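Local coordinates for putative retaining b-glycosidase (Saccharophagus degradans, PDB 5A95), which probably hydrolyses mixed-linkage beta-1,3-1,4-glucans as a retaining glycoside hydrolase of family 5, with specificity governed by its quaternary structure, at residues A[145-153]-A[197-208]; A[249-257]-A[285-294]. The protein carries 1 engineered substitution. All blocks are in the same frame, centred on the assembly; numbering follows the deposited sequence. Where two conformers were deposited one is given.

Contact 1: residues A[145-153]-A[197-208]; sequences GYLPTEQYQ and LGERNWAEWKTL
Tyr146 reaches Glu204 and Asn201 at the start of helix 202-219. With CG anti to the backbone N (chi1 -159°), it sends its hydroxyl to the helix end, where OH donates to Glu204 OE1 at 2.7 Å, meeting that oxygen on its anti side and 22° out of the carboxylate plane. The same OH accepts a weak, bent bond from Asn201 N (3.1 Å). Asn201 is the N-cap: its OD1 takes Glu204 N on a lone pair in the carbonyl plane. Thr149 OG1 donates separately to Leu197 O at 2.7 Å.

Among the packing contacts, Pro148 CB lies against the Glu204 carboxylate, 3.5 Å from CD of Glu204, while Pro148 CD approaches Trp205 CE3 at 4.0 Å. Leu147 CD2 meets Leu208 CD2 at 3.8 Å, the two side chains at about a right angle. A beta carbon on Gly198 would clash with Thr149 CG2 and sit tight against the Tyr146 ring.

Arg165 and Arg169 of the second subunit pack on Thr149, Gln151 and Leu197. The G1 beta bulge at Glu150 and Gln151 thus belongs to a loop tied to a helix start and contributing to the subunit interface; the phenol, held by one strong bond and a weak one, is probably restricted.

Contact 2: residues A[249-257]-A[285-294]; sequences IAYAAHPYP and YPVIATQLGW. Engineered in segment 285-294: Gln291 (natural residue Glu). With BGC (beta-D-glucopyranose), chain D.
His254 and Gln291 stack where two parallel strands run out into the active site. Along the strands the packing is tight: 250-252 and 287-289 pair through Tyr251 N to Pro286 O (3.0 Å), Ile288 N to Tyr251 O and Ala253 N to Ile288 O. Beside this ladder the edge of Tyr251 meets the face of Tyr285; Tyr251 CE2 lies 3.6 Å from Tyr285 CG, with the planes at 69°.

The His254 ring, its CG anti to the carbonyl carbon (chi1 -71°), has Gln291 CB 3.7 Å from its centroid, over the face; in the ring plane NE2 donates to Thr290 OG1 at 2.8 Å, and ND1 bonds Glu189. A leucine in place of His254 would probably cost Thr290 OG1 this donor, leaving it with Glu185, and remove the ND1 bond to Glu189. At the sugar itself the grip is loose: Gln291, engineered from Glu and held at OE1 by Arg103, makes a weak bond from NE2 to glucose O2 (3.3 Å).

Helix 267-279 connects the strands in a beta-alpha-beta crossover of the (beta/alpha)8 barrel. In family 5 the nucleophile glutamate follows the seventh barrel strand, and the Glu replaced here, after strand 287-289, probably had that role.

Contact 2 belongs to the barrel core: nearly all its touching residues are buried, and no other protein chain of the assembly reaches its segments. Contact 1 lies nearer the periphery, its centre about 19 Å from the chain centre against 8 Å for contact 2, is only partly buried and is touched by the second subunit. Their centres are about 20 Å apart and they share no strand or helix. Backbone pairing of neighbouring strands dominates contact 2, whereas side-chain hydroxyls and a capped helix start bind the loop of contact 1. Glu189 relates them: its backbone bonds Gly145 of contact 1, while its side chain serves contact 2 and the glucose.

Contact 1: residues A[145-153]-A[197-208]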
loop_
_atom_site.group_PDB
_atom_site.type_symbol
_atom_site.label_atom_id
_atom_site.label_comp_id
_atom_site.label_asym_id
_atom_site.label_seq_id
_atom_site.Cartn_x
_atom_site.Cartn_y
_atom_site.Cartn_z
ATOM N N GLY A 145 11.866 -4.676 -11.539
ATOM C CA GLY A 145 12.154 -4.463 -10.149
ATOM C C GLY A 145 11.618 -5.579 -9.281
ATOM O O GLY A 145 11.471 -6.726 -9.754
ATOM N N TYR A 146 11.318 -5.260 -8.027
ATOM C CA TYR A 146 10.981 -6.272 -7.039
ATOM C C TYR A 146 9.626 -5.957 -6.452
ATOM O O TYR A 146 9.473 -5.102 -5.563
ATOM C CB TYR A 146 12.079 -6.366 -5.938
ATOM C CG TYR A 146 12.055 -7.669 -5.195
ATOM C CD1 TYR A 146 12.174 -8.863 -5.889
ATOM C CD2 TYR A 146 11.850 -7.724 -3.833
ATOM C CE1 TYR A 146 12.116 -10.081 -5.258
ATOM C CE2 TYR A 146 11.804 -8.952 -3.182
ATOM C CZ TYR A 146 11.925 -10.124 -3.909
ATOM O OH TYR A 146 11.869 -11.380 -3.334
ATOM N N LEU A 147 8.626 -6.663 -6.969
ATOM C CA LEU A 147 7.263 -6.389 -6.588
ATOM C C LEU A 147 7.001 -6.557 -5.082
ATOM O O LEU A 147 6.278 -5.764 -4.492
ATOM C CB LEU A 147 6.291 -7.207 -7.451
ATOM C CG LEU A 147 4.816 -6.974 -7.226
ATOM C CD1 LEU A 147 4.422 -5.526 -7.481
ATOM C CD2 LEU A 147 4.002 -7.903 -8.105
ATOM N N PRO A 148 7.629 -7.563 -4.431
ATOM C CA PRO A 148 7.319 -7.703 -2.991
ATOM C C PRO A 148 7.627 -6.495 -2.117
ATOM O O PRO A 148 6.948 -6.267 -1.124
ATOM C CB PRO A 148 8.139 -8.926 -2.558
ATOM C CG PRO A 148 8.163 -9.766 -3.808
ATOM C CD PRO A 148 8.364 -8.747 -4.925
ATOM N N THR A 149 8.660 -5.723 -2.470
ATOM C CA THR A 149 8.978 -4.484 -1.754
ATOM C C THR A 149 8.468 -3.247 -2.488
ATOM O O THR A 149 8.644 -2.124 -2.006
ATOM C CB THR A 149 10.475 -4.321 -1.532
ATOM O OG1 THR A 149 11.105 -4.364 -2.802
ATOM C CG2 THR A 149 11.018 -5.369 -0.598
ATOM N N GLU A 150 7.885 -3.425 -3.663
ATOM C CA GLU A 150 7.372 -2.322 -4.483
ATOM C C GLU A 150 8.461 -1.288 -4.779
ATOM O O GLU A 150 8.205 -0.094 -4.694
ATOM C CB GLU A 150 6.086 -1.695 -3.883
ATOM C CG GLU A 150 4.986 -2.732 -3.679
ATOM C CD GLU A 150 3.770 -2.221 -2.985
ATOM O OE1 GLU A 150 3.856 -1.128 -2.403
ATOM O OE2 GLU A 150 2.700 -2.899 -3.007
ATOM N N GLN A 151 9.635 -1.771 -5.163
ATOM C CA GLN A 151 10.768 -0.924 -5.528
ATOM C C GLN A 151 11.241 -1.326 -6.927
ATOM O O GLN A 151 11.319 -2.508 -7.242
ATOM C CB GLN A 151 11.951 -1.065 -4.543
ATOM C CG GLN A 151 11.595 -0.869 -3.095
ATOM C CD GLN A 151 11.151 0.535 -2.763
ATOM O OE1 GLN A 151 11.921 1.495 -2.896
ATOM N NE2 GLN A 151 9.933 0.677 -2.293
ATOM N N TYR A 152 11.598 -0.335 -7.750
ATOM C CA TYR A 152 11.771 -0.547 -9.192
ATOM C C TYR A 152 12.993 0.118 -9.771
ATOM O O TYR A 152 13.594 1.048 -9.180
ATOM C CB TYR A 152 10.495 -0.103 -9.961
ATOM C CG TYR A 152 9.271 -0.746 -9.359
ATOM C CD1 TYR A 152 8.901 -2.038 -9.678
ATOM C CD2 TYR A 152 8.532 -0.077 -8.417
ATOM C CE1 TYR A 152 7.850 -2.665 -9.045
ATOM C CE2 TYR A 152 7.474 -0.677 -7.776
ATOM C CZ TYR A 152 7.100 -1.972 -8.116
ATOM O OH TYR A 152 6.057 -2.574 -7.457
ATOM N N GLN A 153 13.327 -0.283 -10.988
ATOM C CA GLN A 153 14.460 0.262 -11.686
ATOM C C GLN A 153 14.279 1.741 -12.056
ATOM O O GLN A 153 15.262 2.488 -12.112
ATOM C CB GLN A 153 14.780 -0.599 -12.917
ATOM C CG GLN A 153 15.960 -0.086 -13.736
ATOM C CD GLN A 153 16.348 -1.066 -14.789
ATOM O OE1 GLN A 153 16.794 -2.149 -14.456
ATOM N NE2 GLN A 153 16.225 -0.666 -16.044
ATOM N N LEU A 197 17.094 -3.077 -4.070
ATOM C CA LEU A 197 15.648 -2.898 -4.067
ATOM C C LEU A 197 14.934 -3.754 -3.027
ATOM O O LEU A 197 13.728 -3.604 -2.823
ATOM C CB LEU A 197 15.068 -3.181 -5.442
ATOM C CG LEU A 197 15.644 -2.358 -6.607
ATOM C CD1 LEU A 197 14.896 -2.763 -7.857
ATOM C CD2 LEU A 197 15.545 -0.858 -6.401
ATOM N N GLY A 198 15.662 -4.654 -2.375
ATOM C CA GLY A 198 15.087 -5.662 -1.476
ATOM C C GLY A 198 15.961 -6.896 -1.520
ATOM O O GLY A 198 16.924 -6.948 -2.284
ATOM N N GLU A 199 15.651 -7.870 -0.693
ATOM C CA GLU A 199 16.404 -9.132 -0.681
ATOM C C GLU A 199 15.728 -10.105 -1.648
ATOM O O GLU A 199 14.643 -10.594 -1.378
ATOM C CB GLU A 199 16.427 -9.764 0.729
ATOM C CG GLU A 199 17.070 -11.158 0.771
ATOM C CD GLU A 199 17.015 -11.864 2.101
ATOM O OE1 GLU A 199 16.923 -11.185 3.138
ATOM O OE2 GLU A 199 17.082 -13.118 2.117
ATOM N N ARG A 200 16.380 -10.435 -2.746
ATOM C CA ARG A 200 15.755 -11.372 -3.656
ATOM C C ARG A 200 15.544 -12.686 -2.924
ATOM O O ARG A 200 16.441 -13.175 -2.255
ATOM C CB ARG A 200 16.536 -11.515 -4.962
ATOM C CG ARG A 200 17.703 -12.457 -4.933
ATOM C CD ARG A 200 18.417 -12.523 -6.278
ATOM N NE ARG A 200 19.120 -11.283 -6.598
ATOM C CZ ARG A 200 20.305 -10.944 -6.111
ATOM N NH1 ARG A 200 20.949 -11.714 -5.224
ATOM N NH2 ARG A 200 20.845 -9.826 -6.522
ATOM N N ASN A 201 14.353 -13.242 -3.081
ATOM C CA ASN A 201 13.978 -14.452 -2.350
ATOM C C ASN A 201 12.998 -15.256 -3.189
ATOM O O ASN A 201 11.881 -14.805 -3.438
ATOM C CB ASN A 201 13.353 -14.101 -1.013
ATOM C CG ASN A 201 13.070 -15.337 -0.172
ATOM O OD1 ASN A 201 11.953 -15.839 -0.142
ATOM N ND2 ASN A 201 14.111 -15.867 0.477
ATOM N N TRP A 202 13.436 -16.426 -3.643
ATOM C CA TRP A 202 12.573 -17.226 -4.505
ATOM C C TRP A 202 11.264 -17.604 -3.834
ATOM O O TRP A 202 10.206 -17.517 -4.460
ATOM C CB TRP A 202 13.316 -18.485 -5.016
ATOM C CG TRP A 202 12.437 -19.303 -5.909
ATOM C CD1 TRP A 202 11.857 -20.478 -5.618
ATOM C CD2 TRP A 202 11.989 -18.931 -7.211
ATOM N NE1 TRP A 202 11.067 -20.883 -6.656
ATOM C CE2 TRP A 202 11.144 -19.967 -7.660
ATOM C CE3 TRP A 202 12.252 -17.861 -8.064
ATOM C CZ2 TRP A 202 10.522 -19.933 -8.883
ATOM C CZ3 TRP A 202 11.643 -17.846 -9.297
ATOM C CH2 TRP A 202 10.804 -18.876 -9.702
ATOM N N ALA A 203 11.307 -18.041 -2.582
ATOM C CA ALA A 203 10.062 -18.465 -1.980
ATOM C C ALA A 203 9.009 -17.356 -1.959
ATOM O O ALA A 203 7.839 -17.580 -2.245
ATOM C CB ALA A 203 10.310 -19.019 -0.573
ATOM N N GLU A 204 9.440 -16.152 -1.621
ATOM C CA GLU A 204 8.557 -14.997 -1.614
ATOM C C GLU A 204 7.977 -14.711 -3.007
ATOM O O GLU A 204 6.786 -14.483 -3.179
ATOM C CB GLU A 204 9.347 -13.803 -1.094
ATOM C CG GLU A 204 8.630 -12.472 -1.072
ATOM C CD GLU A 204 9.487 -11.397 -0.454
ATOM O OE1 GLU A 204 10.614 -11.192 -0.942
ATOM O OE2 GLU A 204 8.993 -10.702 0.470
ATOM N N TRP A 205 8.839 -14.777 -3.997
ATOM C CA TRP A 205 8.431 -14.476 -5.365
ATOM C C TRP A 205 7.509 -15.548 -5.930
ATOM O O TRP A 205 6.487 -15.241 -6.546
ATOM C CB TRP A 205 9.662 -14.222 -6.243
ATOM C CG TRP A 205 9.366 -13.843 -7.644
ATOM C CD1 TRP A 205 9.858 -14.438 -8.767
ATOM C CD2 TRP A 205 8.568 -12.748 -8.105
ATOM N NE1 TRP A 205 9.385 -13.824 -9.892
ATOM C CE2 TRP A 205 8.593 -12.776 -9.515
ATOM C CE3 TRP A 205 7.786 -11.784 -7.477
ATOM C CZ2 TRP A 205 7.860 -11.889 -10.278
ATOM C CZ3 TRP A 205 7.049 -10.923 -8.239
ATOM C CH2 TRP A 205 7.086 -10.982 -9.631
ATOM N N LYS A 206 7.865 -16.806 -5.703
ATOM C CA LYS A 206 7.026 -17.945 -6.070
ATOM C C LYS A 206 5.613 -17.809 -5.488
ATOM O O LYS A 206 4.622 -17.947 -6.193
ATOM C CB LYS A 206 7.707 -19.226 -5.580
ATOM C CG LYS A 206 6.865 -20.504 -5.635
ATOM C CD LYS A 206 7.624 -21.645 -4.953
ATOM C CE LYS A 206 6.895 -22.974 -4.976
ATOM N NZ LYS A 206 5.605 -22.919 -4.278
ATOM N N THR A 207 5.535 -17.516 -4.191
ATOM C CA THR A 207 4.255 -17.369 -3.523
ATOM C C THR A 207 3.406 -16.270 -4.144
ATOM O O THR A 207 2.196 -16.411 -4.326
ATOM C CB THR A 207 4.469 -17.176 -2.003
ATOM O OG1 THR A 207 5.127 -18.346 -1.501
ATOM C CG2 THR A 207 3.152 -16.988 -1.237
ATOM N N LEU A 208 4.035 -15.134 -4.445
ATOM C CA LEU A 208 3.321 -14.017 -5.019
ATOM C C LEU A 208 2.809 -14.350 -6.435
ATOM O O LEU A 208 1.677 -14.000 -6.794
ATOM C CB LEU A 208 4.163 -12.747 -4.952
ATOM C CG LEU A 208 3.504 -11.481 -5.441
ATOM C CD1 LEU A 208 2.147 -11.197 -4.796
ATOM C CD2 LEU A 208 4.435 -10.312 -5.195
#

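Contact 2: residues A[249-257]-A[285-294]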
loop_
_atom_site.group_PDB
_atom_site.type_symbol
_atom_site.label_atom_id
_atom_site.label_comp_id
_atom_site.label_asym_id
_atom_site.label_seq_id
_atom_site.Cartn_x
_atom_site.Cartn_y
_atom_site.Cartn_z
ATOM N N ILE A 249 1.349 -23.487 -16.740
ATOM C CA ILE A 249 2.300 -22.374 -16.580
ATOM C C ILE A 249 3.396 -22.492 -17.619
ATOM O O ILE A 249 3.902 -23.590 -17.873
ATOM C CB ILE A 249 2.970 -22.465 -15.135
ATOM C CG1 ILE A 249 1.876 -22.517 -14.065
ATOM C CG2 ILE A 249 3.953 -21.359 -14.829
ATOM C CD1 ILE A 249 0.876 -21.403 -14.198
ATOM N N ALA A 250 3.769 -21.369 -18.223
ATOM C CA ALA A 250 4.978 -21.279 -19.015
ATOM C C ALA A 250 5.963 -20.374 -18.285
ATOM O O ALA A 250 5.570 -19.581 -17.406
ATOM C CB ALA A 250 4.662 -20.718 -20.386
ATOM N N TYR A 251 7.243 -20.500 -18.629
ATOM C CA TYR A 251 8.272 -19.671 -18.008
ATOM C C TYR A 251 8.935 -18.765 -19.054
ATOM O O TYR A 251 9.148 -19.146 -20.203
ATOM C CB TYR A 251 9.311 -20.557 -17.283
ATOM C CG TYR A 251 8.766 -21.229 -16.058
ATOM C CD1 TYR A 251 8.708 -20.545 -14.859
ATOM C CD2 TYR A 251 8.270 -22.531 -16.101
ATOM C CE1 TYR A 251 8.215 -21.143 -13.714
ATOM C CE2 TYR A 251 7.745 -23.131 -14.969
ATOM C CZ TYR A 251 7.746 -22.441 -13.766
ATOM O OH TYR A 251 7.233 -23.011 -12.624
ATOM N N ALA A 252 9.240 -17.541 -18.612
ATOM C CA ALA A 252 9.888 -16.516 -19.435
ATOM C C ALA A 252 11.392 -16.597 -19.275
ATOM O O ALA A 252 11.900 -16.842 -18.185
ATOM C CB ALA A 252 9.405 -15.122 -19.039
ATOM N N ALA A 253 12.116 -16.222 -20.318
ATOM C CA ALA A 253 13.545 -15.978 -20.261
ATOM C C ALA A 253 13.845 -14.809 -21.177
ATOM O O ALA A 253 13.246 -14.665 -22.235
ATOM C CB ALA A 253 14.332 -17.196 -20.714
ATOM N N HIS A 254 14.823 -13.987 -20.774
ATOM C CA HIS A 254 15.257 -12.815 -21.545
ATOM C C HIS A 254 16.743 -12.926 -21.865
ATOM O O HIS A 254 17.593 -12.255 -21.235
ATOM C CB HIS A 254 14.961 -11.527 -20.785
ATOM C CG HIS A 254 13.498 -11.200 -20.722
ATOM N ND1 HIS A 254 13.019 -10.043 -20.143
ATOM C CD2 HIS A 254 12.408 -11.866 -21.186
ATOM C CE1 HIS A 254 11.710 -10.015 -20.237
ATOM N NE2 HIS A 254 11.319 -11.090 -20.898
ATOM N N PRO A 255 17.079 -13.808 -22.806
ATOM C CA PRO A 255 18.478 -14.111 -23.024
ATOM C C PRO A 255 19.171 -13.121 -23.984
ATOM O O PRO A 255 19.588 -13.472 -25.105
ATOM C CB PRO A 255 18.413 -15.499 -23.625
ATOM C CG PRO A 255 17.145 -15.469 -24.448
ATOM C CD PRO A 255 16.195 -14.673 -23.612
ATOM N N TYR A 256 19.338 -11.882 -23.533
ATOM C CA TYR A 256 20.130 -10.931 -24.281
ATOM C C TYR A 256 21.593 -11.412 -24.399
ATOM O O TYR A 256 22.054 -12.216 -23.572
ATOM C CB TYR A 256 20.001 -9.579 -23.631
ATOM C CG TYR A 256 18.706 -8.851 -23.932
ATOM C CD1 TYR A 256 18.349 -8.526 -25.230
ATOM C CD2 TYR A 256 17.880 -8.406 -22.909
ATOM C CE1 TYR A 256 17.203 -7.809 -25.506
ATOM C CE2 TYR A 256 16.747 -7.662 -23.179
ATOM C CZ TYR A 256 16.403 -7.378 -24.475
ATOM O OH TYR A 256 15.258 -6.636 -24.719
ATOM N N PRO A 257 22.328 -10.889 -25.399
ATOM C CA PRO A 257 23.618 -11.485 -25.715
ATOM C C PRO A 257 24.680 -11.484 -24.630
ATOM O O PRO A 257 25.503 -12.401 -24.567
ATOM C CB PRO A 257 24.123 -10.669 -26.938
ATOM C CG PRO A 257 23.280 -9.437 -26.978
ATOM C CD PRO A 257 21.943 -9.887 -26.415
ATOM N N TYR A 285 8.722 -27.643 -19.176
ATOM C CA TYR A 285 7.680 -26.643 -19.289
ATOM C C TYR A 285 7.864 -25.894 -20.598
ATOM O O TYR A 285 8.971 -25.808 -21.100
ATOM C CB TYR A 285 7.795 -25.599 -18.154
ATOM C CG TYR A 285 7.899 -26.207 -16.788
ATOM C CD1 TYR A 285 6.779 -26.734 -16.125
ATOM C CD2 TYR A 285 9.118 -26.293 -16.140
ATOM C CE1 TYR A 285 6.896 -27.304 -14.861
ATOM C CE2 TYR A 285 9.243 -26.885 -14.897
ATOM C CZ TYR A 285 8.127 -27.363 -14.247
ATOM O OH TYR A 285 8.249 -27.962 -13.018
ATOM N N PRO A 286 6.795 -25.301 -21.119
ATOM C CA PRO A 286 6.987 -24.400 -22.258
ATOM C C PRO A 286 7.710 -23.129 -21.806
ATOM O O PRO A 286 7.462 -22.623 -20.703
ATOM C CB PRO A 286 5.569 -24.066 -22.722
ATOM C CG PRO A 286 4.643 -24.931 -21.914
ATOM C CD PRO A 286 5.393 -25.355 -20.679
ATOM N N VAL A 287 8.579 -22.620 -22.674
ATOM C CA VAL A 287 9.345 -21.409 -22.404
ATOM C C VAL A 287 9.135 -20.419 -23.532
ATOM O O VAL A 287 9.135 -20.793 -24.718
ATOM C CB VAL A 287 10.844 -21.738 -22.268
ATOM C CG1 VAL A 287 11.734 -20.504 -22.210
ATOM C CG2 VAL A 287 11.047 -22.607 -21.058
ATOM N N ILE A 288 8.938 -19.154 -23.168
ATOM C CA ILE A 288 8.906 -18.091 -24.140
ATOM C C ILE A 288 10.009 -17.089 -23.825
ATOM O O ILE A 288 10.077 -16.520 -22.719
ATOM C CB ILE A 288 7.553 -17.327 -24.249
ATOM C CG1 ILE A 288 6.353 -18.263 -24.245
ATOM C CG2 ILE A 288 7.551 -16.418 -25.474
ATOM C CD1 ILE A 288 5.003 -17.558 -24.259
ATOM N N ALA A 289 10.908 -16.908 -24.794
ATOM C CA ALA A 289 11.924 -15.877 -24.696
ATOM C C ALA A 289 11.270 -14.560 -25.098
ATOM O O ALA A 289 11.303 -14.176 -26.273
ATOM C CB ALA A 289 13.108 -16.248 -25.570
ATOM N N THR A 290 10.616 -13.901 -24.130
ATOM C CA THR A 290 9.786 -12.755 -24.467
ATOM C C THR A 290 10.535 -11.448 -24.736
ATOM O O THR A 290 9.921 -10.490 -25.191
ATOM C CB THR A 290 8.681 -12.530 -23.437
ATOM O OG1 THR A 290 9.248 -12.568 -22.128
ATOM C CG2 THR A 290 7.569 -13.537 -23.567
ATOM N N GLN A 291 11.835 -11.447 -24.470
ATOM C CA GLN A 291 12.746 -10.411 -24.958
ATOM C C GLN A 291 14.046 -11.079 -25.292
ATOM O O GLN A 291 14.556 -11.923 -24.553
ATOM C CB GLN A 291 12.989 -9.292 -23.949
ATOM C CG GLN A 291 11.727 -8.525 -23.677
ATOM C CD GLN A 291 11.877 -7.305 -22.803
ATOM O OE1 GLN A 291 10.899 -6.841 -22.243
ATOM N NE2 GLN A 291 13.044 -6.725 -22.781
ATOM N N LEU A 292 14.577 -10.683 -26.432
ATOM C CA LEU A 292 15.886 -11.071 -26.942
ATOM C C LEU A 292 16.212 -10.090 -28.061
ATOM O O LEU A 292 15.329 -9.428 -28.580
ATOM C CB LEU A 292 15.909 -12.523 -27.436
ATOM C CG LEU A 292 15.175 -12.851 -28.720
ATOM C CD1 LEU A 292 15.723 -14.101 -29.393
ATOM C CD2 LEU A 292 13.678 -13.015 -28.479
ATOM N N GLY A 293 17.460 -10.051 -28.480
ATOM C CA GLY A 293 17.889 -9.193 -29.570
ATOM C C GLY A 293 19.218 -8.527 -29.286
ATOM O O GLY A 293 19.761 -8.694 -28.215
ATOM N N TRP A 294 19.723 -7.778 -30.264
ATOM C CA TRP A 294 20.998 -7.115 -30.106
ATOM C C TRP A 294 21.112 -5.909 -31.002
ATOM O O TRP A 294 20.350 -5.743 -31.944
ATOM C CB TRP A 294 22.182 -8.053 -30.427
ATOM C CG TRP A 294 22.498 -8.162 -31.906
ATOM C CD1 TRP A 294 23.450 -7.431 -32.589
ATOM C CD2 TRP A 294 21.871 -8.995 -32.902
ATOM N NE1 TRP A 294 23.451 -7.776 -33.923
ATOM C CE2 TRP A 294 22.504 -8.739 -34.140
ATOM C CE3 TRP A 294 20.853 -9.959 -32.863
ATOM C CZ2 TRP A 294 22.137 -9.404 -35.314
ATOM C CZ3 TRP A 294 20.508 -10.611 -34.022
ATOM C CH2 TRP A 294 21.148 -10.339 -35.234
HETATM C C2 BGC D . 13.683 -3.785 -20.599
HETATM C C3 BGC D . 13.234 -2.945 -21.793
HETATM C C4 BGC D . 14.436 -2.172 -22.350
HETATM C C5 BGC D . 15.562 -3.135 -22.672
HETATM C C6 BGC D . 16.772 -2.442 -23.251
HETATM C C1 BGC D . 14.995 -4.533 -20.819
HETATM O O1 BGC D . 15.634 -4.883 -19.617
HETATM O O2 BGC D . 12.598 -4.703 -20.205
HETATM O O3 BGC D . 12.121 -2.107 -21.348
HETATM O O4 BGC D . 14.177 -1.374 -23.514
HETATM O O5 BGC D . 15.961 -3.716 -21.435
HETATM O O6 BGC D . 17.789 -3.444 -23.304
#